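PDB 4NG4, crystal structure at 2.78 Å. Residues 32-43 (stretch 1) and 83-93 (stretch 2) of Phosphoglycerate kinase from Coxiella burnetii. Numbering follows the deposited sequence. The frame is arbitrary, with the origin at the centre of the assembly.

Stretch 1, residues 32-43: DLNVPMKNGKIT
Stretch 2, residues 83-93: FSLAPVARLLS

No hydrogen bond joins these two stretches; apolar side chains do nearly all the work, and the tightest contact, Ile42 CD1 to Pro87 CB, is only 3.2 Å. That is short for two carbons.

Stretch 1 starts as loop and then forms a small hairpin. Its strands are Met37-Lys38 and Lys41-Ile42. A type I' turn from Lys38 to Lys41 joins them. Lys38 N donates a hydrogen bond to Lys41 O at 2.8 Å, and Lys41 N donates a hydrogen bond to Lys38 O at 3.0 Å. Asn39 (phi/psi 38/56) and Gly40 (95/-13) fill the turn. At the Gly40 angles a CB would be jammed against the carbonyl O of Asn39, so glycine fits.

Stretch 2 is a helix from Ala86 onward, with Leu85 at the N-cap position. Ala89 N donates a hydrogen bond to Leu85 O at 2.9 Å, and Leu92 N to Val88 O at 2.7 Å. Ser93 OG also donates a hydrogen bond to Ala89 O at 2.8 Å.

The closest CA pair across the stretches is Leu33 and Val88, 7.6 Å apart. Leu33 (chi1 m, chi2 t) points toward the helix. Leu33 CD1 lies 4.1 Å from Val88 CG1 and 4.4 Å from Leu92 CD1. These two partners are one helical turn apart. Val35 (m) places CG2 4.3 Å from Val88 CG2, so Val88 (t) meets both residues.

Met37 is extended beyond chi1 (m, t, t). Met37 CE reaches Val88 CG2 at 4.2 Å and Pro87 CB at 4.3 Å. Ile42 (chi1 m, chi2 81°) also points toward the helix and meets Pro87. The Pro87 ring, C-gamma exo, also touches the turn: Pro87 CG is 3.8 Å from Gly40 O. The proline nitrogen has no hydrogen to donate, which suits the first turn of a helix.

The contact buries 356 Å², both sides summed.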

# COMPACT_ATOMS: atom_id res chain seq x y z
N ASP A 32 6.33 -6.48 10.20
CA ASP A 32 6.30 -7.09 8.88
C ASP A 32 7.76 -7.31 8.49
O ASP A 32 8.40 -6.47 7.89
CB ASP A 32 5.57 -6.18 7.88
CG ASP A 32 5.47 -6.78 6.47
OD1 ASP A 32 5.92 -7.92 6.23
OD2 ASP A 32 4.92 -6.10 5.58
N LEU A 33 8.28 -8.46 8.88
CA LEU A 33 9.64 -8.90 8.54
C LEU A 33 9.60 -9.97 7.44
O LEU A 33 10.53 -10.74 7.31
CB LEU A 33 10.32 -9.45 9.80
CG LEU A 33 10.13 -8.61 11.07
CD1 LEU A 33 10.96 -9.16 12.23
CD2 LEU A 33 10.45 -7.13 10.82
N ASN A 34 8.51 -9.99 6.67
CA ASN A 34 8.21 -10.99 5.62
C ASN A 34 9.09 -10.77 4.39
O ASN A 34 8.62 -10.33 3.36
CB ASN A 34 6.71 -10.91 5.25
CG ASN A 34 6.29 -11.93 4.22
OD1 ASN A 34 6.81 -13.03 4.16
ND2 ASN A 34 5.32 -11.57 3.41
N VAL A 35 10.36 -11.10 4.51
CA VAL A 35 11.34 -10.79 3.49
C VAL A 35 11.37 -11.85 2.39
O VAL A 35 11.08 -13.01 2.64
CB VAL A 35 12.76 -10.66 4.11
CG1 VAL A 35 12.78 -9.52 5.13
CG2 VAL A 35 13.18 -11.96 4.76
N PRO A 36 11.74 -11.45 1.16
CA PRO A 36 12.03 -12.41 0.07
C PRO A 36 13.21 -13.34 0.38
O PRO A 36 14.11 -12.95 1.13
CB PRO A 36 12.38 -11.50 -1.12
CG PRO A 36 11.83 -10.18 -0.78
CD PRO A 36 11.86 -10.06 0.70
N MET A 37 13.20 -14.56 -0.16
CA MET A 37 14.27 -15.53 0.10
C MET A 37 14.55 -16.45 -1.09
O MET A 37 13.64 -16.84 -1.80
CB MET A 37 13.92 -16.40 1.33
CG MET A 37 13.85 -15.62 2.65
SD MET A 37 13.91 -16.66 4.12
CE MET A 37 13.61 -15.46 5.40
N LYS A 38 15.82 -16.79 -1.28
CA LYS A 38 16.24 -17.72 -2.33
C LYS A 38 17.03 -18.84 -1.69
O LYS A 38 18.10 -18.59 -1.12
CB LYS A 38 17.13 -17.02 -3.37
CG LYS A 38 16.37 -16.40 -4.53
CD LYS A 38 17.30 -15.55 -5.42
CE LYS A 38 16.51 -14.58 -6.31
NZ LYS A 38 17.39 -13.52 -6.86
N ASN A 39 16.50 -20.06 -1.79
CA ASN A 39 17.16 -21.24 -1.27
C ASN A 39 17.87 -20.93 0.06
O ASN A 39 19.09 -21.10 0.20
CB ASN A 39 18.14 -21.79 -2.31
CG ASN A 39 18.57 -23.23 -2.02
OD1 ASN A 39 17.74 -24.15 -2.02
ND2 ASN A 39 19.87 -23.43 -1.78
N GLY A 40 17.10 -20.42 1.02
CA GLY A 40 17.60 -20.25 2.38
C GLY A 40 18.17 -18.89 2.77
O GLY A 40 18.37 -18.65 3.95
N LYS A 41 18.44 -18.01 1.81
CA LYS A 41 19.02 -16.69 2.13
C LYS A 41 18.09 -15.53 1.76
O LYS A 41 17.18 -15.69 0.96
CB LYS A 41 20.36 -16.51 1.42
CG LYS A 41 21.44 -17.46 1.91
CD LYS A 41 22.84 -16.91 1.65
CE LYS A 41 23.38 -16.09 2.83
NZ LYS A 41 22.50 -14.96 3.24
N ILE A 42 18.35 -14.36 2.36
CA ILE A 42 17.50 -13.20 2.16
C ILE A 42 18.01 -12.43 0.97
O ILE A 42 19.20 -12.21 0.86
CB ILE A 42 17.52 -12.25 3.36
CG1 ILE A 42 16.90 -12.90 4.59
CG2 ILE A 42 16.76 -10.99 3.04
CD1 ILE A 42 17.84 -13.80 5.31
N THR A 43 17.11 -12.03 0.09
CA THR A 43 17.45 -11.23 -1.09
C THR A 43 17.10 -9.74 -0.95
O THR A 43 17.61 -8.91 -1.70
CB THR A 43 16.76 -11.78 -2.35
OG1 THR A 43 15.36 -11.92 -2.11
CG2 THR A 43 17.34 -13.14 -2.74
N PHE A 83 9.91 -21.71 6.00
CA PHE A 83 9.18 -20.56 6.51
C PHE A 83 9.60 -20.26 7.95
O PHE A 83 8.79 -19.82 8.77
CB PHE A 83 7.67 -20.82 6.42
CG PHE A 83 7.20 -21.25 5.05
CD1 PHE A 83 7.05 -20.31 4.03
CD2 PHE A 83 6.89 -22.58 4.77
CE1 PHE A 83 6.61 -20.69 2.76
CE2 PHE A 83 6.44 -22.96 3.50
CZ PHE A 83 6.31 -22.02 2.50
N SER A 84 10.86 -20.48 8.26
CA SER A 84 11.39 -20.15 9.57
C SER A 84 11.95 -18.72 9.58
O SER A 84 12.62 -18.31 8.64
CB SER A 84 12.50 -21.15 9.95
OG SER A 84 12.88 -21.02 11.31
N LEU A 85 11.69 -17.97 10.64
CA LEU A 85 12.29 -16.65 10.81
C LEU A 85 13.77 -16.71 11.27
O LEU A 85 14.32 -15.72 11.76
CB LEU A 85 11.46 -15.82 11.80
CG LEU A 85 10.16 -15.21 11.28
CD1 LEU A 85 9.34 -14.58 12.40
CD2 LEU A 85 10.47 -14.19 10.19
N ALA A 86 14.42 -17.86 11.09
CA ALA A 86 15.81 -18.04 11.52
C ALA A 86 16.76 -17.05 10.85
O ALA A 86 17.46 -16.32 11.55
CB ALA A 86 16.27 -19.51 11.28
N PRO A 87 16.79 -17.01 9.49
CA PRO A 87 17.69 -16.07 8.80
C PRO A 87 17.46 -14.60 9.19
O PRO A 87 18.39 -13.81 9.24
CB PRO A 87 17.38 -16.30 7.31
CG PRO A 87 16.81 -17.68 7.25
CD PRO A 87 16.02 -17.81 8.53
N VAL A 88 16.21 -14.27 9.50
CA VAL A 88 15.90 -12.95 10.00
C VAL A 88 16.58 -12.76 11.35
O VAL A 88 17.23 -11.74 11.56
CB VAL A 88 14.39 -12.75 10.17
CG1 VAL A 88 14.10 -11.31 10.64
CG2 VAL A 88 13.66 -13.08 8.88
N ALA A 89 16.43 -13.75 12.23
CA ALA A 89 16.96 -13.69 13.60
C ALA A 89 18.48 -13.47 13.64
O ALA A 89 19.01 -12.80 14.54
CB ALA A 89 16.59 -14.95 14.36
N ARG A 90 19.18 -14.05 12.67
CA ARG A 90 20.60 -13.80 12.53
C ARG A 90 20.82 -12.38 12.03
O ARG A 90 21.68 -11.65 12.54
CB ARG A 90 21.23 -14.81 11.57
CG ARG A 90 21.35 -16.22 12.16
CD ARG A 90 21.94 -17.22 11.17
NE ARG A 90 20.99 -17.58 10.12
CZ ARG A 90 21.25 -18.40 9.10
NH1 ARG A 90 22.45 -18.97 8.97
NH2 ARG A 90 20.30 -18.66 8.21
N LEU A 91 20.02 -11.98 11.05
CA LEU A 91 20.17 -10.67 10.43
C LEU A 91 19.75 -9.51 11.35
O LEU A 91 20.21 -8.39 11.18
CB LEU A 91 19.40 -10.63 9.10
CG LEU A 91 19.77 -9.58 8.04
CD1 LEU A 91 18.98 -8.31 8.25
CD2 LEU A 91 21.27 -9.31 8.01
N LEU A 92 18.89 -9.80 12.33
CA LEU A 92 18.51 -8.82 13.38
C LEU A 92 19.61 -8.60 14.40
O LEU A 92 19.88 -7.46 14.80
CB LEU A 92 17.26 -9.30 14.13
CG LEU A 92 15.89 -8.82 13.64
CD1 LEU A 92 14.80 -9.62 14.33
CD2 LEU A 92 15.72 -7.34 13.92
N SER A 93 20.22 -9.69 14.86
CA SER A 93 21.30 -9.62 15.85
C SER A 93 22.47 -8.82 15.28
O SER A 93 23.01 -7.94 15.95
CB SER A 93 21.77 -11.03 16.25
OG SER A 93 20.66 -11.83 16.63